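Side-chain contacts in L-lysine 6-oxidase (Marinomonas mediterranea, PDB 3WEU), which catalyses the oxidation of the epsilon-amino group of L-lysine with a cysteine tryptophylquinone cofactor, releasing the hydrogen peroxide that makes it antibacterial: residues A[584-589]-A[630-635]; A[626-631]-A[652-657]; A[592-597]-A[604-609]; A[11-16]-A[440-445]. All blocks are in the same frame, centred on the assembly; numbering follows the deposited sequence. Where two conformers were deposited one is given.

Contacts 1, 2 and 3 are gathered in the region 584-657, with centres about 13 to 14 Å apart; contact 4 lies about 15 Å from contact 1, centre to centre. Contact 4 comes first along the sequence and joins the N-terminal and C-terminal family regions. Contact 3 is nested inside the loop that contact 1 closes, and contacts 1 and 2 overlap in sequence, sharing Ala630 and Phe631. Gln584 ties contact 1 to contact 4 by a probable hydrogen bond to Asn441, and another from His652 to Glu593 joins contacts 2 and 3. The centre of contact 4 lies about 7 Å from the chain's centre and that of contact 3, at the surface, about 28 Å; contacts 1 and 2 are buried at about 14 and 21 Å.

Contact 1. Residues A[584-589]-A[630-635]; sequences QSPWDV and AFIRDR. With EDO (1,2-ethanediol), chain J.
The backbones of 584-589 and 630-635 approach most nearly at Val589 and Ile632, whose CA atoms are 7.7 Å apart, too far for main-chain pairing, and side chains bridge the gap. Ile632 is the common partner. Its CG1 stands anti to the carbonyl carbon (chi1 -47°), which directs the CG1-CD1 branch at 584-589. At the tip, Ile632 CD1 lies 3.7 Å from Val589 CG1 and 4.0 Å from Val589 CB, the two side chains crossing at a slant. One atom further back, Ile632 CG1 lies 4.0 Å from Pro586 CG, with the proline ring and the isoleucine sliding past each other in opposite senses. The contact is wholly apolar, buries 109 Å² in all, and all three residues are buried; Glu647 also packs on Val589 and Ile632. Trp587, between Pro586 and Val589, turns to a different partner: its indole NE1 donates in the ring plane to O2 of a 1,2-ethanediol, probably from the crystallisation liquor, over 3.1 Å at 163°. Segment 584-589 probably runs close to the cofactor, since Ser585 OG is hydrogen-bonded to Cys516 O and Cys516 is cross-linked to Trp581 in the cysteine tryptophylquinone. In the fold, strand 588-590 and the loop before it pack on strand 631-634; the strands belong to separate two-stranded antiparallel sheets, completed by 609-611 and 645-648.

Contact 2. Residues A[626-631]-A[652-657]; sequences WSALAF and HELFDF
Ala628 CB points at a two-sided corner made by Leu654 and Phe655. On one side it meets the Leu654 methyl CD2 at 3.5 Å, a tight carbon-carbon approach; on the other it comes obliquely to the Phe655 ring, 4.2 Å from CE2. Those two side chains also lie against each other. Leu654 CD2 is 4.1 Å above the plane of the Phe655 ring, displaced toward its rim, so the methyl covers part of one face. CD2 is 4.3 Å from Phe655 CE2, so Ala628 CB, Leu654 CD2 and Phe655 CE2 form a small triangle whose shortest side is the alanine-leucine one. Leu654 reaches this place with CG anti to its backbone N (chi1 179°), a torsion that extends the branch toward 626-631. Both backbones are turned at the contact, Ala628 and Leu654 each closing a short 3-10 segment. Leu629 N bonds to Trp626 O at 3.2 Å in one turn, and Phe655 N to His652 O at 3.1 Å in the other. Arg650 adds a cation-pi contact to the Phe655 ring. The first turn follows helix 619-625 and leads into strand 631-634, with helix 510-515 packing on Trp626 and Leu629; the second leads into strand 656-661, which pairs antiparallel with 675-680, and its His652 rests on helix 596-602.

Contact 3. Residues A[592-597]-A[604-609]; sequences GELDTE and LPAGQQ
Leu594 reaches Ala606 by its far end alone. From its CB, 5.2 Å from Ala606 CB, the chain leads to CG, which stands anti to the carbonyl carbon (chi1 -64°) and has closed the separation to 4.7 Å. There the two methyls part. CD1 continues the extended line from CA (chi2 -180°) and stays 5.9 Å from Ala606 CB, whereas CD2 folds back and touches that methyl at 3.6 Å. Ala606 CB, pointing at 592-597, has a second neighbour in the backbone oxygen Glu593 O, only 3.3 Å away. That oxygen is also a polar link: a water donates to Glu593 O over 3.1 Å and to Leu604 O over 2.8 Å, while Gln599 NE2 supplies it with a further hydrogen bond. The Glu593 carboxylate turns elsewhere, with OE2 bonded to His652 NE2. Thr591 OG1 is hydrogen-bonded to Pro605 O and Gln608 N, on either side of Ala606 and Gly607 in sequence. Since both donations of the water go to carbonyl oxygens, one from each segment, the chemistry implies a surface join that pairs a small apolar contact, Leu594 CD2 on Ala606 CB, with a water bridging two backbone carbonyls.

Contact 4. Residues A[11-16]-A[440-445]; sequences VARLGN and GNCVGL
Cys442 SG and Asn441 O approach the guanidinium of Arg13 obliquely. Its NH1 is 3.9 Å from Asn441 O and 4.4 Å from Cys442 SG, distances of packing. Arg13 was deposited in two conformers, and this holds for the one described, whose chain bends at chi3 (101°). The firmer polar ties of this guanidinium are elsewhere: NH2 forms a salt bridge with Glu452 OE2, and NE is hydrogen-bonded to Ser248 O. The other flat group, the Asn441 amide, is held from both ends, by Gly30 N at OD1 and Glu28 O at ND2. Val11 and Arg13, two residues apart on strand 4-13, both direct their side chains at 440-445. The strand is part of a mixed sheet in the N-terminal family region, which belongs to the E-set clan; it runs antiparallel to 58-66 and parallel to 237-247, and here it meets the loop after helix 433-439 in the C-terminal family region. Between these parts sits the Cys442 sulfur, placed anti to the carbonyl carbon (chi1 -63°), which brings it against both methyls of Val11: CG2 at 3.8 Å and CG1 at 4.1 Å. Helix 433-439 covers Val11 further through Ser438 and Ile439. Glu452 serves both segments, its other oxygen OE1 accepting from Val443 N, while Asn441 O takes a hydrogen bond from Gln584 NE2.

Contact 1. Residues A[584-589]-A[630-635]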
# COMPACT_ATOMS: atom_id res chain seq x y z
N GLN A 584 -29.09 12.72 4.22
CA GLN A 584 -28.04 13.28 3.39
C GLN A 584 -27.04 12.27 2.87
O GLN A 584 -26.31 12.55 1.93
CB GLN A 584 -27.30 14.41 4.14
CG GLN A 584 -27.26 15.68 3.35
CD GLN A 584 -28.59 16.45 3.44
OE1 GLN A 584 -29.65 15.92 3.78
NE2 GLN A 584 -28.54 17.69 3.04
N SER A 585 -27.04 11.10 3.46
CA SER A 585 -26.08 10.06 3.13
C SER A 585 -26.79 8.74 3.50
O SER A 585 -26.64 8.21 4.58
CB SER A 585 -24.79 10.22 3.90
OG SER A 585 -23.87 9.32 3.35
N PRO A 586 -27.71 8.31 2.62
CA PRO A 586 -28.56 7.18 2.92
C PRO A 586 -27.78 5.91 3.13
O PRO A 586 -26.62 5.79 2.65
CB PRO A 586 -29.43 7.04 1.65
CG PRO A 586 -29.42 8.38 1.09
CD PRO A 586 -28.04 8.91 1.32
N TRP A 587 -28.37 4.98 3.84
CA TRP A 587 -27.71 3.71 4.14
C TRP A 587 -28.52 2.51 3.83
O TRP A 587 -28.01 1.58 3.17
CB TRP A 587 -27.22 3.72 5.58
CG TRP A 587 -26.18 2.73 5.91
CD1 TRP A 587 -26.22 1.75 6.87
CD2 TRP A 587 -24.89 2.63 5.30
NE1 TRP A 587 -25.04 1.07 6.87
CE2 TRP A 587 -24.21 1.59 5.92
CE3 TRP A 587 -24.29 3.30 4.27
CZ2 TRP A 587 -22.93 1.22 5.55
CZ3 TRP A 587 -23.00 2.91 3.88
CH2 TRP A 587 -22.36 1.88 4.53
N ASP A 588 -29.77 2.46 4.33
CA ASP A 588 -30.65 1.32 4.12
C ASP A 588 -31.82 1.82 3.29
O ASP A 588 -32.60 2.63 3.76
CB ASP A 588 -31.11 0.77 5.44
CG ASP A 588 -29.95 0.57 6.39
OD1 ASP A 588 -29.64 1.47 7.19
OD2 ASP A 588 -29.30 -0.47 6.28
N VAL A 589 -31.87 1.39 2.03
CA VAL A 589 -32.80 1.92 1.03
C VAL A 589 -33.45 0.83 0.24
O VAL A 589 -32.95 -0.32 0.21
CB VAL A 589 -32.09 2.89 0.06
CG1 VAL A 589 -31.56 4.10 0.78
CG2 VAL A 589 -31.01 2.20 -0.75
N ALA A 630 -27.55 6.28 -6.29
CA ALA A 630 -28.93 6.56 -6.56
C ALA A 630 -29.40 7.84 -5.90
O ALA A 630 -28.87 8.28 -4.87
CB ALA A 630 -29.77 5.43 -6.02
N PHE A 631 -30.48 8.37 -6.44
CA PHE A 631 -31.26 9.39 -5.76
C PHE A 631 -32.48 8.71 -5.20
O PHE A 631 -33.25 8.03 -5.94
CB PHE A 631 -31.70 10.46 -6.73
CG PHE A 631 -30.61 11.40 -7.10
CD1 PHE A 631 -29.61 11.01 -7.98
CD2 PHE A 631 -30.46 12.61 -6.43
CE1 PHE A 631 -28.53 11.85 -8.25
CE2 PHE A 631 -29.39 13.47 -6.70
CZ PHE A 631 -28.43 13.08 -7.64
N ILE A 632 -32.68 8.90 -3.92
CA ILE A 632 -33.83 8.31 -3.21
C ILE A 632 -34.98 9.29 -3.35
O ILE A 632 -34.89 10.43 -2.96
CB ILE A 632 -33.53 8.06 -1.71
CG1 ILE A 632 -32.19 7.37 -1.55
CG2 ILE A 632 -34.65 7.29 -1.04
CD1 ILE A 632 -32.00 6.06 -2.34
N ARG A 633 -36.09 8.82 -3.94
CA ARG A 633 -37.19 9.68 -4.24
C ARG A 633 -38.57 9.01 -4.16
O ARG A 633 -38.68 7.77 -4.27
CB ARG A 633 -36.91 10.29 -5.58
CG ARG A 633 -37.86 10.09 -6.68
CD ARG A 633 -37.42 10.79 -7.94
NE ARG A 633 -38.20 11.93 -8.20
CZ ARG A 633 -38.03 12.70 -9.28
NH1 ARG A 633 -37.06 12.45 -10.16
NH2 ARG A 633 -38.83 13.69 -9.51
N ASP A 634 -39.58 9.85 -3.90
CA ASP A 634 -40.90 9.38 -3.70
C ASP A 634 -41.54 9.04 -5.07
O ASP A 634 -41.79 9.95 -5.89
CB ASP A 634 -41.73 10.40 -2.93
CG ASP A 634 -43.13 9.93 -2.63
OD1 ASP A 634 -43.49 8.78 -2.89
OD2 ASP A 634 -43.93 10.80 -2.15
N ARG A 635 -41.74 7.76 -5.29
CA ARG A 635 -42.36 7.22 -6.51
C ARG A 635 -43.88 7.45 -6.56
O ARG A 635 -44.53 7.22 -7.60
CB ARG A 635 -42.06 5.74 -6.55
CG ARG A 635 -40.61 5.41 -6.81
CD ARG A 635 -40.31 5.52 -8.30
NE ARG A 635 -39.26 4.60 -8.65
CZ ARG A 635 -39.34 3.58 -9.49
NH1 ARG A 635 -40.42 3.31 -10.20
NH2 ARG A 635 -38.27 2.84 -9.65
C1 EDO J . -23.45 -2.80 6.32
O1 EDO J . -23.91 -1.87 5.34
C2 EDO J . -24.35 -2.60 7.54
O2 EDO J . -23.91 -1.46 8.32

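Contact 2. Residues A[626-631]-A[652-657]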
# COMPACT_ATOMS: atom_id res chain seq x y z
N TRP A 626 -18.74 8.40 -6.78
CA TRP A 626 -19.86 9.06 -6.06
C TRP A 626 -21.08 9.24 -6.97
O TRP A 626 -22.23 9.06 -6.55
CB TRP A 626 -19.38 10.35 -5.39
CG TRP A 626 -18.76 11.29 -6.35
CD1 TRP A 626 -17.47 11.24 -6.79
CD2 TRP A 626 -19.39 12.35 -7.08
NE1 TRP A 626 -17.25 12.21 -7.74
CE2 TRP A 626 -18.41 12.92 -7.92
CE3 TRP A 626 -20.69 12.88 -7.12
CZ2 TRP A 626 -18.68 13.98 -8.80
CZ3 TRP A 626 -20.95 13.95 -7.94
CH2 TRP A 626 -19.96 14.48 -8.82
N SER A 627 -20.83 9.64 -8.22
CA SER A 627 -21.89 10.01 -9.09
C SER A 627 -22.69 8.87 -9.59
O SER A 627 -23.73 9.08 -10.25
CB SER A 627 -21.44 10.89 -10.27
OG SER A 627 -20.63 10.19 -11.18
N ALA A 628 -22.25 7.64 -9.29
CA ALA A 628 -22.96 6.47 -9.72
C ALA A 628 -24.15 6.15 -8.80
O ALA A 628 -25.03 5.36 -9.17
CB ALA A 628 -22.05 5.27 -9.73
N LEU A 629 -24.18 6.77 -7.64
CA LEU A 629 -25.19 6.41 -6.60
C LEU A 629 -26.56 6.91 -6.91
O LEU A 629 -26.75 7.81 -7.74
CB LEU A 629 -24.78 6.86 -5.20
CG LEU A 629 -23.46 6.20 -4.76
CD1 LEU A 629 -22.77 6.91 -3.60
CD2 LEU A 629 -23.66 4.76 -4.37
N ALA A 630 -27.55 6.28 -6.29
CA ALA A 630 -28.93 6.56 -6.56
C ALA A 630 -29.40 7.84 -5.90
O ALA A 630 -28.87 8.28 -4.87
CB ALA A 630 -29.77 5.43 -6.02
N PHE A 631 -30.48 8.37 -6.44
CA PHE A 631 -31.26 9.39 -5.76
C PHE A 631 -32.48 8.71 -5.20
O PHE A 631 -33.25 8.03 -5.94
CB PHE A 631 -31.70 10.46 -6.73
CG PHE A 631 -30.61 11.40 -7.10
CD1 PHE A 631 -29.61 11.01 -7.98
CD2 PHE A 631 -30.46 12.61 -6.43
CE1 PHE A 631 -28.53 11.85 -8.25
CE2 PHE A 631 -29.39 13.47 -6.70
CZ PHE A 631 -28.43 13.08 -7.64
N HIS A 652 -26.23 1.31 -12.54
CA HIS A 652 -26.05 -0.09 -12.19
C HIS A 652 -24.96 -0.73 -13.05
O HIS A 652 -24.25 -1.66 -12.59
CB HIS A 652 -27.32 -0.89 -12.43
CG HIS A 652 -28.46 -0.47 -11.58
ND1 HIS A 652 -28.45 -0.54 -10.21
CD2 HIS A 652 -29.66 0.10 -11.93
CE1 HIS A 652 -29.60 -0.08 -9.75
NE2 HIS A 652 -30.35 0.31 -10.78
N GLU A 653 -24.78 -0.19 -14.25
CA GLU A 653 -23.80 -0.77 -15.19
C GLU A 653 -22.35 -0.67 -14.74
O GLU A 653 -21.52 -1.45 -15.19
CB GLU A 653 -24.01 -0.20 -16.59
CG GLU A 653 -25.30 -0.79 -17.18
CD GLU A 653 -25.45 -0.63 -18.73
OE1 GLU A 653 -24.82 0.27 -19.35
OE2 GLU A 653 -26.21 -1.40 -19.36
N LEU A 654 -22.07 0.28 -13.85
CA LEU A 654 -20.77 0.40 -13.24
C LEU A 654 -20.33 -0.80 -12.43
O LEU A 654 -19.13 -1.10 -12.30
CB LEU A 654 -20.72 1.65 -12.38
CG LEU A 654 -19.38 1.86 -11.66
CD1 LEU A 654 -18.28 2.15 -12.67
CD2 LEU A 654 -19.51 3.02 -10.71
N PHE A 655 -21.28 -1.47 -11.81
CA PHE A 655 -20.96 -2.41 -10.76
C PHE A 655 -20.95 -3.82 -11.34
O PHE A 655 -21.73 -4.14 -12.22
CB PHE A 655 -22.00 -2.29 -9.63
CG PHE A 655 -22.02 -0.96 -8.99
CD1 PHE A 655 -21.10 -0.67 -8.00
CD2 PHE A 655 -22.93 0.01 -9.33
CE1 PHE A 655 -21.08 0.56 -7.39
CE2 PHE A 655 -22.88 1.26 -8.79
CZ PHE A 655 -21.99 1.52 -7.76
N ASP A 656 -20.06 -4.64 -10.87
CA ASP A 656 -20.14 -6.05 -11.07
C ASP A 656 -20.79 -6.68 -9.88
O ASP A 656 -20.96 -6.04 -8.81
CB ASP A 656 -18.73 -6.63 -11.15
CG ASP A 656 -18.19 -6.68 -12.52
OD1 ASP A 656 -18.53 -5.78 -13.39
OD2 ASP A 656 -17.35 -7.61 -12.65
N PHE A 657 -21.01 -7.97 -9.99
CA PHE A 657 -21.77 -8.67 -9.00
C PHE A 657 -21.33 -10.09 -8.91
O PHE A 657 -21.15 -10.70 -9.93
CB PHE A 657 -23.22 -8.58 -9.40
CG PHE A 657 -24.13 -9.41 -8.59
CD1 PHE A 657 -24.55 -8.95 -7.36
CD2 PHE A 657 -24.60 -10.65 -9.06
CE1 PHE A 657 -25.46 -9.69 -6.58
CE2 PHE A 657 -25.45 -11.40 -8.27
CZ PHE A 657 -25.88 -10.92 -7.02

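Contact 3. Residues A[592-597]-A[604-609]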
# COMPACT_ATOMS: atom_id res chain seq x y z
N GLY A 592 -35.52 0.01 -6.48
CA GLY A 592 -36.55 0.69 -7.27
C GLY A 592 -36.81 0.26 -8.74
O GLY A 592 -37.68 0.83 -9.40
N GLU A 593 -35.98 -0.63 -9.32
CA GLU A 593 -36.14 -0.97 -10.76
C GLU A 593 -37.36 -1.90 -10.87
O GLU A 593 -37.36 -2.96 -10.32
CB GLU A 593 -34.87 -1.65 -11.26
CG GLU A 593 -33.62 -0.75 -11.11
CD GLU A 593 -33.59 0.47 -11.98
OE1 GLU A 593 -34.40 0.53 -12.95
OE2 GLU A 593 -32.78 1.38 -11.68
N LEU A 594 -38.36 -1.46 -11.62
CA LEU A 594 -39.61 -2.15 -11.79
C LEU A 594 -39.71 -2.79 -13.18
O LEU A 594 -40.66 -3.43 -13.45
CB LEU A 594 -40.73 -1.14 -11.66
CG LEU A 594 -40.86 -0.47 -10.29
CD1 LEU A 594 -42.04 0.51 -10.32
CD2 LEU A 594 -41.12 -1.53 -9.28
N ASP A 595 -38.67 -2.64 -14.00
CA ASP A 595 -38.67 -3.30 -15.34
C ASP A 595 -37.51 -4.28 -15.44
O ASP A 595 -36.55 -4.23 -14.69
CB ASP A 595 -38.67 -2.25 -16.43
CG ASP A 595 -40.08 -1.60 -16.59
OD1 ASP A 595 -41.06 -2.35 -16.84
OD2 ASP A 595 -40.25 -0.37 -16.41
N THR A 596 -37.67 -5.25 -16.31
CA THR A 596 -36.73 -6.35 -16.38
C THR A 596 -35.32 -5.90 -16.59
O THR A 596 -34.40 -6.37 -15.91
CB THR A 596 -37.13 -7.25 -17.51
OG1 THR A 596 -38.36 -7.84 -17.19
CG2 THR A 596 -36.15 -8.34 -17.64
N GLU A 597 -35.10 -4.98 -17.51
CA GLU A 597 -33.74 -4.60 -17.83
C GLU A 597 -33.01 -4.06 -16.58
O GLU A 597 -31.87 -4.45 -16.29
CB GLU A 597 -33.74 -3.55 -18.91
CG GLU A 597 -32.38 -3.13 -19.33
CD GLU A 597 -32.45 -2.13 -20.48
OE1 GLU A 597 -33.57 -1.80 -20.98
OE2 GLU A 597 -31.37 -1.66 -20.83
N LEU A 604 -31.28 -7.29 -8.53
CA LEU A 604 -32.18 -7.36 -7.43
C LEU A 604 -33.61 -7.14 -7.87
O LEU A 604 -33.87 -6.30 -8.73
CB LEU A 604 -31.83 -6.26 -6.40
CG LEU A 604 -30.48 -6.44 -5.67
CD1 LEU A 604 -30.10 -5.12 -4.96
CD2 LEU A 604 -30.55 -7.65 -4.74
N PRO A 605 -34.54 -7.77 -7.17
CA PRO A 605 -35.98 -7.46 -7.33
C PRO A 605 -36.29 -6.13 -6.70
O PRO A 605 -35.52 -5.66 -5.86
CB PRO A 605 -36.67 -8.56 -6.59
CG PRO A 605 -35.67 -8.95 -5.47
CD PRO A 605 -34.30 -8.73 -6.07
N ALA A 606 -37.39 -5.52 -7.10
CA ALA A 606 -37.81 -4.25 -6.53
C ALA A 606 -38.32 -4.42 -5.09
O ALA A 606 -38.85 -5.46 -4.72
CB ALA A 606 -38.91 -3.66 -7.46
N GLY A 607 -38.20 -3.39 -4.29
CA GLY A 607 -38.89 -3.37 -2.99
C GLY A 607 -38.06 -4.00 -1.87
O GLY A 607 -38.54 -4.09 -0.74
N GLN A 608 -36.78 -4.35 -2.14
CA GLN A 608 -35.95 -5.00 -1.16
C GLN A 608 -35.06 -3.94 -0.51
O GLN A 608 -34.53 -3.09 -1.25
CB GLN A 608 -35.05 -6.01 -1.85
CG GLN A 608 -34.25 -6.84 -0.85
CD GLN A 608 -33.42 -7.93 -1.45
OE1 GLN A 608 -33.58 -8.27 -2.62
NE2 GLN A 608 -32.51 -8.45 -0.65
N GLN A 609 -34.86 -3.97 0.83
CA GLN A 609 -34.00 -3.02 1.46
C GLN A 609 -32.57 -3.47 1.36
O GLN A 609 -32.27 -4.58 1.71
CB GLN A 609 -34.34 -2.80 2.92
CG GLN A 609 -33.65 -1.57 3.50
CD GLN A 609 -33.75 -1.53 5.00
OE1 GLN A 609 -33.17 -2.39 5.70
NE2 GLN A 609 -34.57 -0.61 5.52
O HOH W 1 -34.97 -3.69 -8.46

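Contact 4. Residues A[11-16]-A[440-445]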
# COMPACT_ATOMS: atom_id res chain seq x y z
N VAL A 11 -27.49 27.93 -1.73
CA VAL A 11 -26.98 26.60 -1.76
C VAL A 11 -27.02 26.05 -3.14
O VAL A 11 -28.07 25.99 -3.72
CB VAL A 11 -27.81 25.70 -0.81
CG1 VAL A 11 -27.39 24.22 -0.95
CG2 VAL A 11 -27.66 26.21 0.63
N ALA A 12 -25.87 25.64 -3.66
CA ALA A 12 -25.77 24.97 -4.93
C ALA A 12 -25.19 23.60 -4.66
O ALA A 12 -24.56 23.36 -3.59
CB ALA A 12 -24.85 25.74 -5.87
N ARG A 13 -25.31 22.71 -5.64
CA ARG A 13 -24.76 21.39 -5.47
C ARG A 13 -24.00 20.93 -6.68
O ARG A 13 -24.40 21.17 -7.83
CB ARG A 13 -25.85 20.40 -5.07
CG ARG A 13 -26.60 20.90 -3.86
CD ARG A 13 -27.52 19.88 -3.22
NE ARG A 13 -26.79 19.40 -2.08
CZ ARG A 13 -26.93 19.83 -0.83
NH1 ARG A 13 -27.85 20.71 -0.49
NH2 ARG A 13 -26.12 19.32 0.07
N LEU A 14 -22.91 20.26 -6.41
CA LEU A 14 -22.01 19.77 -7.42
C LEU A 14 -22.70 18.87 -8.42
O LEU A 14 -23.62 18.11 -8.07
CB LEU A 14 -20.91 18.91 -6.75
CG LEU A 14 -20.00 19.56 -5.75
CD1 LEU A 14 -19.05 18.50 -5.24
CD2 LEU A 14 -19.26 20.75 -6.40
N GLY A 15 -22.22 18.90 -9.65
CA GLY A 15 -22.70 18.01 -10.69
C GLY A 15 -21.67 17.87 -11.81
O GLY A 15 -21.07 18.86 -12.28
N ASN A 16 -21.56 16.67 -12.32
CA ASN A 16 -20.61 16.35 -13.38
C ASN A 16 -21.20 16.20 -14.78
O ASN A 16 -20.52 15.76 -15.71
CB ASN A 16 -19.71 15.17 -12.96
CG ASN A 16 -20.45 13.89 -12.76
OD1 ASN A 16 -21.65 13.87 -12.58
ND2 ASN A 16 -19.70 12.77 -12.72
N GLY A 440 -32.39 25.18 4.83
CA GLY A 440 -33.27 24.17 5.44
C GLY A 440 -33.09 22.83 4.77
O GLY A 440 -33.43 21.80 5.37
N ASN A 441 -32.47 22.85 3.58
CA ASN A 441 -32.09 21.60 2.90
C ASN A 441 -30.68 21.10 3.18
O ASN A 441 -30.22 20.19 2.52
CB ASN A 441 -32.36 21.78 1.42
CG ASN A 441 -33.85 21.91 1.16
OD1 ASN A 441 -34.61 21.09 1.65
ND2 ASN A 441 -34.26 22.91 0.43
N CYS A 442 -29.99 21.74 4.14
CA CYS A 442 -28.67 21.31 4.60
C CYS A 442 -28.74 20.77 6.03
O CYS A 442 -29.66 21.09 6.82
CB CYS A 442 -27.74 22.48 4.65
SG CYS A 442 -27.40 23.27 3.01
N VAL A 443 -27.80 19.91 6.32
CA VAL A 443 -27.69 19.28 7.62
C VAL A 443 -27.38 20.34 8.71
O VAL A 443 -26.49 21.17 8.56
CB VAL A 443 -26.56 18.19 7.60
CG1 VAL A 443 -26.15 17.80 9.04
CG2 VAL A 443 -27.05 16.96 6.85
N GLY A 444 -28.14 20.31 9.79
CA GLY A 444 -27.84 21.10 10.98
C GLY A 444 -27.10 20.34 12.08
O GLY A 444 -26.07 20.79 12.57
N LEU A 445 -27.57 19.15 12.41
CA LEU A 445 -26.94 18.36 13.45
C LEU A 445 -27.05 16.89 13.05
O LEU A 445 -28.01 16.53 12.35
CB LEU A 445 -27.67 18.51 14.76
CG LEU A 445 -27.67 19.88 15.41
CD1 LEU A 445 -28.65 19.92 16.54
CD2 LEU A 445 -26.24 20.09 15.90